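Local coordinates for ThiJ/PfpI family protein (Francisella tularensis subsp. novicida, PDB 4P5P) that probably acts as a glyoxalase III of the DJ-1/PfpI family and is a rapid encystment protein linked to virulence, at residues K2-V7 and K38-D43; V88-Y93 and V118-A123. All blocks are in the same frame, centred on the assembly; numbering follows the deposited sequence. Where two conformers were deposited one is given.

Contact 1: residues K2-V7 and K38-D43; sequences KNVLMV and KNINID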
ATOM      1  N   LYS A   2       2.357  -9.596  17.620  1.00 21.96           N
ATOM      2  CA  LYS A   2       2.877  -9.123  16.341  1.00 19.80           C
ATOM      3  C   LYS A   2       2.536  -7.643  16.208  1.00 16.88           C
ATOM      4  O   LYS A   2       1.531  -7.186  16.730  1.00 16.94           O
ATOM      5  CB  LYS A   2       2.280  -9.906  15.173  1.00 21.52           C
ATOM      6  CG  LYS A   2       2.624 -11.390  15.136  1.00 24.05           C
ATOM      7  CD  LYS A   2       4.066 -11.611  14.703  1.00 26.98           C
ATOM      8  CE  LYS A   2       4.410 -13.098  14.716  1.00 31.14           C
ATOM      9  NZ  LYS A   2       5.864 -13.316  14.485  1.00 33.44           N
ATOM     10  N   ASN A   3       3.384  -6.901  15.517  1.00 15.34           N
ATOM     11  CA  ASN A   3       3.157  -5.478  15.309  0.62 16.06           C
ATOM     12  C   ASN A   3       3.306  -5.132  13.836  1.00 14.73           C
ATOM     13  O   ASN A   3       4.354  -5.373  13.234  1.00 15.17           O
ATOM     14  CB  ASN A   3       4.110  -4.647  16.161  0.62 18.25           C
ATOM     15  CG  ASN A   3       3.705  -4.624  17.615  0.62 20.34           C
ATOM     16  OD1 ASN A   3       2.791  -3.895  18.006  0.62 20.07           O
ATOM     17  ND2 ASN A   3       4.379  -5.429  18.426  0.62 21.11           N
ATOM     18  N   VAL A   4       2.238  -4.579  13.261  1.00 13.60           N
ATOM     19  CA  VAL A   4       2.156  -4.300  11.834  1.00 13.05           C
ATOM     20  C   VAL A   4       2.023  -2.805  11.588  1.00 12.61           C
ATOM     21  O   VAL A   4       1.220  -2.141  12.238  1.00 12.62           O
ATOM     22  CB  VAL A   4       0.944  -5.027  11.207  1.00 12.87           C
ATOM     23  CG1 VAL A   4       0.802  -4.703   9.721  1.00 14.21           C
ATOM     24  CG2 VAL A   4       1.042  -6.541  11.442  1.00 13.42           C
ATOM     25  N   LEU A   5       2.818  -2.284  10.659  1.00 11.11           N
ATOM     26  CA  LEU A   5       2.751  -0.877  10.259  1.00 10.49           C
ATOM     27  C   LEU A   5       2.041  -0.744   8.914  1.00 10.24           C
ATOM     28  O   LEU A   5       2.486  -1.311   7.925  1.00 11.47           O
ATOM     29  CB  LEU A   5       4.154  -0.271  10.182  1.00 11.58           C
ATOM     30  CG  LEU A   5       4.186   1.230   9.885  1.00 12.84           C
ATOM     31  CD1 LEU A   5       3.627   2.005  11.051  1.00 12.51           C
ATOM     32  CD2 LEU A   5       5.586   1.655   9.561  1.00 12.69           C
ATOM     33  N   MET A   6       0.953   0.009   8.881  1.00  9.44           N
ATOM     34  CA  MET A   6       0.239   0.294   7.647  1.00  9.85           C
ATOM     35  C   MET A   6       0.514   1.747   7.278  1.00 10.18           C
ATOM     36  O   MET A   6       0.472   2.632   8.143  1.00 10.44           O
ATOM     37  CB  MET A   6      -1.264   0.032   7.799  1.00 11.28           C
ATOM     38  CG  MET A   6      -1.600  -1.435   8.031  1.00 11.45           C
ATOM     39  SD  MET A   6      -3.365  -1.779   7.890  1.00 13.78           S
ATOM     40  CE  MET A   6      -3.616  -1.601   6.131  1.00 15.31           C
ATOM     41  N   VAL A   7       0.810   1.966   5.998  1.00  9.21           N
ATOM     42  CA  VAL A   7       1.245   3.246   5.467  1.00  8.88           C
ATOM     43  C   VAL A   7       0.327   3.741   4.354  1.00  9.25           C
ATOM     44  O   VAL A   7       0.045   3.023   3.398  1.00 10.11           O
ATOM     45  CB  VAL A   7       2.684   3.141   4.897  1.00 10.29           C
ATOM     46  CG1 VAL A   7       3.176   4.482   4.383  1.00 10.74           C
ATOM     47  CG2 VAL A   7       3.644   2.619   5.949  1.00  9.81           C
ATOM     48  N   LYS A  38      -6.282  -9.904  19.181  1.00 16.91           N
ATOM     49  CA  LYS A  38      -5.674  -9.624  20.480  1.00 16.78           C
ATOM     50  C   LYS A  38      -4.171  -9.884  20.492  1.00 19.29           C
ATOM     51  O   LYS A  38      -3.477  -9.433  21.407  1.00 21.07           O
ATOM     52  CB  LYS A  38      -6.363 -10.439  21.581  1.00 17.77           C
ATOM     53  CG  LYS A  38      -7.741  -9.873  21.905  1.00 19.70           C
ATOM     54  CD  LYS A  38      -8.443 -10.659  22.978  1.00 21.86           C
ATOM     55  CE  LYS A  38      -9.791 -10.054  23.295  1.00 23.31           C
ATOM     56  NZ  LYS A  38     -10.484 -10.809  24.371  1.00 23.37           N
ATOM     57  N   ASN A  39      -3.664 -10.587  19.477  1.00 18.22           N
ATOM     58  CA  ASN A  39      -2.234 -10.858  19.397  1.00 19.73           C
ATOM     59  C   ASN A  39      -1.533 -10.171  18.218  1.00 16.67           C
ATOM     60  O   ASN A  39      -0.340 -10.379  18.001  1.00 18.00           O
ATOM     61  CB  ASN A  39      -2.005 -12.362  19.334  1.00 25.27           C
ATOM     62  CG  ASN A  39      -2.340 -13.045  20.649  1.00 31.49           C
ATOM     63  OD1 ASN A  39      -1.982 -12.556  21.726  1.00 32.98           O
ATOM     64  ND2 ASN A  39      -3.054 -14.162  20.572  1.00 34.03           N
ATOM     65  N   ILE A  40      -2.268  -9.347  17.482  1.00 14.23           N
ATOM     66  CA  ILE A  40      -1.688  -8.574  16.384  1.00 13.98           C
ATOM     67  C   ILE A  40      -2.143  -7.123  16.458  1.00 14.75           C
ATOM     68  O   ILE A  40      -3.326  -6.814  16.298  1.00 14.95           O
ATOM     69  CB  ILE A  40      -2.068  -9.121  14.988  1.00 15.85           C
ATOM     70  CG1 ILE A  40      -1.664 -10.584  14.828  1.00 17.02           C
ATOM     71  CG2 ILE A  40      -1.378  -8.309  13.897  1.00 15.81           C
ATOM     72  CD1 ILE A  40      -2.212 -11.231  13.576  1.00 17.72           C
ATOM     73  N   ASN A  41      -1.174  -6.254  16.694  1.00 15.31           N
ATOM     74  CA  ASN A  41      -1.407  -4.822  16.779  0.73 15.82           C
ATOM     75  C   ASN A  41      -1.115  -4.166  15.439  1.00 14.94           C
ATOM     76  O   ASN A  41      -0.174  -4.553  14.762  1.00 14.42           O
ATOM     77  CB  ASN A  41      -0.530  -4.221  17.886  0.73 17.30           C
ATOM     78  CG  ASN A  41      -0.590  -2.712  17.933  0.73 18.21           C
ATOM     79  OD1 ASN A  41      -1.565  -2.140  18.424  0.73 19.26           O
ATOM     80  ND2 ASN A  41       0.465  -2.051  17.446  0.73 19.30           N
ATOM     81  N   ILE A  42      -1.930  -3.186  15.060  1.00 14.25           N
ATOM     82  CA  ILE A  42      -1.691  -2.435  13.841  1.00 13.15           C
ATOM     83  C   ILE A  42      -1.595  -0.955  14.155  1.00 13.23           C
ATOM     84  O   ILE A  42      -2.503  -0.381  14.768  1.00 14.60           O
ATOM     85  CB  ILE A  42      -2.801  -2.642  12.798  1.00 14.66           C
ATOM     86  CG1 ILE A  42      -2.953  -4.128  12.482  1.00 17.38           C
ATOM     87  CG2 ILE A  42      -2.473  -1.849  11.519  1.00 14.59           C
ATOM     88  CD1 ILE A  42      -4.096  -4.441  11.533  1.00 17.89           C
ATOM     89  N   ASP A  43      -0.508  -0.344  13.700  1.00 13.08           N
ATOM     90  CA  ASP A  43      -0.333   1.104  13.758  1.00 13.14           C
ATOM     91  C   ASP A  43      -0.417   1.656  12.348  1.00 12.15           C
ATOM     92  O   ASP A  43       0.015   1.013  11.410  1.00 12.86           O
ATOM     93  CB  ASP A  43       1.003   1.479  14.397  1.00 14.53           C
ATOM     94  CG  ASP A  43       1.092   1.065  15.854  1.00 16.59           C
ATOM     95  OD1 ASP A  43       0.049   0.951  16.528  1.00 17.13           O
ATOM     96  OD2 ASP A  43       2.225   0.883  16.344  1.00 19.77           O
TER
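Lys2 and Asn41 start a run of parallel-strand hydrogen bonds: Lys2 N gives to Asn39 O at 2.8 Å, and Lys2 O takes Asn41 N at 2.9 Å. Asn41 O then receives Val4 N, Val4 O receives Asp43 N, and Asp43 O accepts Met6 N at 2.9 Å, nearly straight at 176°; the pairing continues to Val45. Asn3 and Asn41 each take a second conformation, so their side-chain bonds hold for one conformer. In it the amide planes stand 64° apart, and Asn41 ND2 gives Asn3 OD1 a weak, bent bond of 3.0 Å. Asn41 ND2 also reaches Asp43 OD1 from above the carboxylate plane, at 3.2 Å; the probable partner of Asp43 OD2 is Tyr93. Val4, Met6, Ile40 and Ile42 make the apolar part of the face that also carries Lys2. Val4 CG2 meets Ile40 CG2 at 3.9 Å, and Ile42 CG2, anti to its backbone N, lies 3.6 Å from Met6 CG and almost as near Met6 SD. Helix 26-35 lies over Met6, Ile40 and Ile42 through Leu28 and Ile35. Strand 2-8, helix 26-35 and strand 40-46 thus form a beta-alpha-beta crossover, the repeating element of a flavodoxin-like fold.

Contact 2: residues V88-Y93 and V118-A123; sequences VNIKEY and VLDIYA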
ATOM      1  N   VAL A  88       8.291   7.099  13.037  1.00 17.18           N
ATOM      2  CA  VAL A  88       8.186   5.801  13.688  1.00 18.10           C
ATOM      3  C   VAL A  88       9.517   5.081  13.646  1.00 18.08           C
ATOM      4  O   VAL A  88      10.338   5.305  12.756  1.00 18.01           O
ATOM      5  CB  VAL A  88       7.098   4.920  13.052  1.00 22.92           C
ATOM      6  CG1 VAL A  88       5.749   5.587  13.210  1.00 23.71           C
ATOM      7  CG2 VAL A  88       7.403   4.656  11.604  1.00 24.65           C
ATOM      8  N   ASN A  89       9.731   4.234  14.641  1.00 18.10           N
ATOM      9  CA  ASN A  89      10.891   3.364  14.653  1.00 17.93           C
ATOM     10  C   ASN A  89      10.520   2.007  14.098  1.00 17.73           C
ATOM     11  O   ASN A  89       9.825   1.221  14.743  1.00 17.86           O
ATOM     12  CB  ASN A  89      11.463   3.215  16.053  1.00 20.99           C
ATOM     13  CG  ASN A  89      12.850   2.611  16.041  1.00 24.06           C
ATOM     14  OD1 ASN A  89      13.134   1.714  15.251  1.00 22.87           O
ATOM     15  ND2 ASN A  89      13.731   3.123  16.896  1.00 27.13           N
ATOM     16  N   ILE A  90      11.031   1.729  12.904  1.00 17.03           N
ATOM     17  CA  ILE A  90      10.685   0.522  12.169  1.00 16.93           C
ATOM     18  C   ILE A  90      11.075  -0.771  12.904  1.00 18.04           C
ATOM     19  O   ILE A  90      10.464  -1.817  12.680  1.00 19.20           O
ATOM     20  CB  ILE A  90      11.340   0.556  10.776  1.00 16.06           C
ATOM     21  CG1 ILE A  90      10.728  -0.482   9.846  1.00 16.08           C
ATOM     22  CG2 ILE A  90      12.863   0.405  10.887  1.00 17.12           C
ATOM     23  CD1 ILE A  90       9.235  -0.319   9.596  1.00 15.76           C
ATOM     24  N   LYS A  91      12.050  -0.685  13.811  1.00 19.16           N
ATOM     25  CA  LYS A  91      12.524  -1.848  14.558  1.00 21.50           C
ATOM     26  C   LYS A  91      11.409  -2.515  15.362  1.00 21.11           C
ATOM     27  O   LYS A  91      11.472  -3.709  15.661  1.00 21.69           O
ATOM     28  CB  LYS A  91      13.659  -1.437  15.506  1.00 26.26           C
ATOM     29  CG  LYS A  91      14.846  -0.777  14.821  1.00 32.07           C
ATOM     30  CD  LYS A  91      15.554  -1.734  13.889  1.00 35.55           C
ATOM     31  CE  LYS A  91      16.856  -1.146  13.357  1.00 37.45           C
ATOM     32  NZ  LYS A  91      17.547  -2.108  12.442  1.00 38.67           N
ATOM     33  N   GLU A  92      10.388  -1.727  15.685  1.00 22.55           N
ATOM     34  CA  GLU A  92       9.268  -2.185  16.503  0.77 23.16           C
ATOM     35  C   GLU A  92       8.298  -3.093  15.741  1.00 21.16           C
ATOM     36  O   GLU A  92       7.443  -3.753  16.349  1.00 22.22           O
ATOM     37  CB  GLU A  92       8.499  -0.977  17.048  0.77 25.85           C
ATOM     38  CG  GLU A  92       9.276  -0.097  18.020  0.77 28.80           C
ATOM     39  CD  GLU A  92       9.069  -0.495  19.474  0.77 31.56           C
ATOM     40  OE1 GLU A  92      10.057  -0.469  20.238  1.00 32.46           O
ATOM     41  OE2 GLU A  92       7.919  -0.832  19.853  1.00 32.08           O
ATOM     42  N   TYR A  93       8.428  -3.129  14.417  1.00 18.60           N
ATOM     43  CA  TYR A  93       7.419  -3.770  13.564  1.00 16.67           C
ATOM     44  C   TYR A  93       7.914  -5.041  12.886  1.00 17.14           C
ATOM     45  O   TYR A  93       9.100  -5.196  12.608  1.00 18.07           O
ATOM     46  CB  TYR A  93       6.925  -2.758  12.509  1.00 15.36           C
ATOM     47  CG  TYR A  93       6.261  -1.577  13.164  1.00 15.64           C
ATOM     48  CD1 TYR A  93       4.942  -1.642  13.569  1.00 14.73           C
ATOM     49  CD2 TYR A  93       6.978  -0.418  13.444  1.00 16.44           C
ATOM     50  CE1 TYR A  93       4.344  -0.582  14.207  1.00 15.45           C
ATOM     51  CE2 TYR A  93       6.387   0.644  14.080  1.00 16.87           C
ATOM     52  CZ  TYR A  93       5.078   0.560  14.465  1.00 16.83           C
ATOM     53  OH  TYR A  93       4.487   1.620  15.107  1.00 18.93           O
ATOM     54  N   VAL A 118      11.611  -0.205   4.387  1.00 12.03           N
ATOM     55  CA  VAL A 118      11.371  -1.479   3.686  1.00 12.19           C
ATOM     56  C   VAL A 118      12.643  -2.326   3.754  1.00 13.70           C
ATOM     57  O   VAL A 118      12.560  -3.524   4.026  1.00 13.57           O
ATOM     58  CB  VAL A 118      10.927  -1.265   2.224  1.00 12.10           C
ATOM     59  CG1 VAL A 118      10.899  -2.594   1.452  1.00 13.34           C
ATOM     60  CG2 VAL A 118       9.536  -0.637   2.178  1.00 13.25           C
ATOM     61  N   LEU A 119      13.816  -1.710   3.541  1.00 14.84           N
ATOM     62  CA  LEU A 119      15.084  -2.437   3.690  1.00 15.55           C
ATOM     63  C   LEU A 119      15.237  -3.060   5.065  1.00 16.65           C
ATOM     64  O   LEU A 119      15.714  -4.184   5.194  1.00 17.31           O
ATOM     65  CB  LEU A 119      16.290  -1.518   3.446  1.00 15.75           C
ATOM     66  CG  LEU A 119      16.593  -1.193   2.003  1.00 17.50           C
ATOM     67  CD1 LEU A 119      17.673  -0.132   1.975  1.00 17.32           C
ATOM     68  CD2 LEU A 119      17.042  -2.447   1.232  1.00 18.73           C
ATOM     69  N   ASP A 120      14.849  -2.330   6.102  1.00 15.77           N
ATOM     70  CA  ASP A 120      14.994  -2.848   7.447  1.00 15.97           C
ATOM     71  C   ASP A 120      14.121  -4.093   7.652  1.00 15.86           C
ATOM     72  O   ASP A 120      14.581  -5.110   8.168  1.00 17.22           O
ATOM     73  CB  ASP A 120      14.647  -1.764   8.471  1.00 17.12           C
ATOM     74  CG  ASP A 120      14.976  -2.177   9.888  1.00 20.94           C
ATOM     75  OD1 ASP A 120      14.198  -2.973  10.456  1.00 22.48           O
ATOM     76  OD2 ASP A 120      16.009  -1.705  10.426  1.00 22.66           O
ATOM     77  N   ILE A 121      12.866  -4.016   7.231  1.00 15.28           N
ATOM     78  CA  ILE A 121      11.964  -5.157   7.340  1.00 15.75           C
ATOM     79  C   ILE A 121      12.456  -6.342   6.489  1.00 17.00           C
ATOM     80  O   ILE A 121      12.468  -7.499   6.937  1.00 17.28           O
ATOM     81  CB  ILE A 121      10.540  -4.760   6.916  1.00 14.74           C
ATOM     82  CG1 ILE A 121       9.980  -3.666   7.837  1.00 14.73           C
ATOM     83  CG2 ILE A 121       9.626  -5.980   6.918  1.00 15.31           C
ATOM     84  CD1 ILE A 121       9.805  -4.087   9.285  1.00 17.19           C
ATOM     85  N   TYR A 122      12.869  -6.043   5.267  1.00 17.85           N
ATOM     86  CA  TYR A 122      13.383  -7.054   4.344  1.00 19.50           C
ATOM     87  C   TYR A 122      14.596  -7.799   4.910  1.00 19.99           C
ATOM     88  O   TYR A 122      14.735  -9.016   4.734  1.00 20.86           O
ATOM     89  CB  TYR A 122      13.750  -6.384   3.020  1.00 19.78           C
ATOM     90  CG  TYR A 122      14.080  -7.327   1.885  1.00 21.99           C
ATOM     91  CD1 TYR A 122      13.153  -8.261   1.443  1.00 23.08           C
ATOM     92  CD2 TYR A 122      15.307  -7.259   1.232  1.00 23.41           C
ATOM     93  CE1 TYR A 122      13.447  -9.120   0.398  1.00 24.36           C
ATOM     94  CE2 TYR A 122      15.610  -8.119   0.189  1.00 23.99           C
ATOM     95  CZ  TYR A 122      14.671  -9.036  -0.228  1.00 25.20           C
ATOM     96  OH  TYR A 122      14.950  -9.902  -1.263  1.00 27.88           O
ATOM     97  N   ALA A 123      15.461  -7.061   5.600  1.00 21.12           N
ATOM     98  CA  ALA A 123      16.724  -7.607   6.100  1.00 22.10           C
ATOM     99  C   ALA A 123      16.506  -8.635   7.203  1.00 24.00           C
ATOM    100  O   ALA A 123      17.341  -9.524   7.397  1.00 26.02           O
ATOM    101  CB  ALA A 123      17.629  -6.472   6.601  1.00 22.91           C
TER
HETATM  102  O   HOH W   1      15.450  -4.717  12.428  1.00 41.41           O
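Asp120 reaches from helix 112-123 to Ile90 and Lys91 in the loop that leads into strand 95-98. Its CB lies 3.7 Å from Ile90 CG2. Asp120 CG, anti to the backbone N (chi1 -171°), comes nearer, 3.5 Å from Ile90 CG2, as the two side chains run antiparallel alongside one another. From there the carboxylate divides its work. Asp120 OD1 stays close to Ile90 CG2 and accepts a hydrogen bond of 2.9 Å from a water, which in turn takes a weak one from Lys91 NZ. Asp120 OD2 forms the salt bridge, receiving Lys91 NZ at 2.6 Å on the syn lone pair. Ion pair and water together therefore tie both carboxylate oxygens to one ammonium group, whose positive charge probably favours the ionised acid. The lysine crosses the aspartate at about a right angle; its chain starts away from the helix, but the bend at chi2 (-65°) turns CD back toward Asp120, leaving Lys91 CD 3.5 Å from Asp120 OD2.

In this flavodoxin-like alpha/beta fold the loop 88-93, with its 3-10 turn 90-92, precedes a central strand, and helix 112-123 packs on the sheet. An Asx turn, Lys91 N to Asn89 OD1, shapes the loop just ahead of the salt bridge. Beneath the charged pair, Ile121 crosses Ile90 obliquely, its CD1 3.8 Å from Ile90 CG1 and 3.6 Å from Tyr93 O. Ile121 also packs on Ile96 and Ile128 of neighbouring strands, while Ile90 touches Leu5 of strand 2-8.

Overall arrangement
Contact 1 closes before contact 2 opens along the chain, and their centres lie 13 Å apart. Contact 1 joins two neighbouring strands of the main sheet; contact 2 brings the loop entering strand 95-98, the other neighbour of strand 2-8, against helix 112-123. The two meet through Tyr93, whose hydroxyl is probably hydrogen-bonded to Asp43 (Tyr93 OH to Asp43 OD2 2.7 Å) and whose ring atom CD1 packs on the backbone of Val4 and Leu5. Asn3 CB also touches Glu92 O. Loop 88-93 thus lies on the face of Asn3, Leu5 and Asp43, between strand 2-8 and helix 112-123, while helix 26-35 covers the other face: the sheet is layered on both sides.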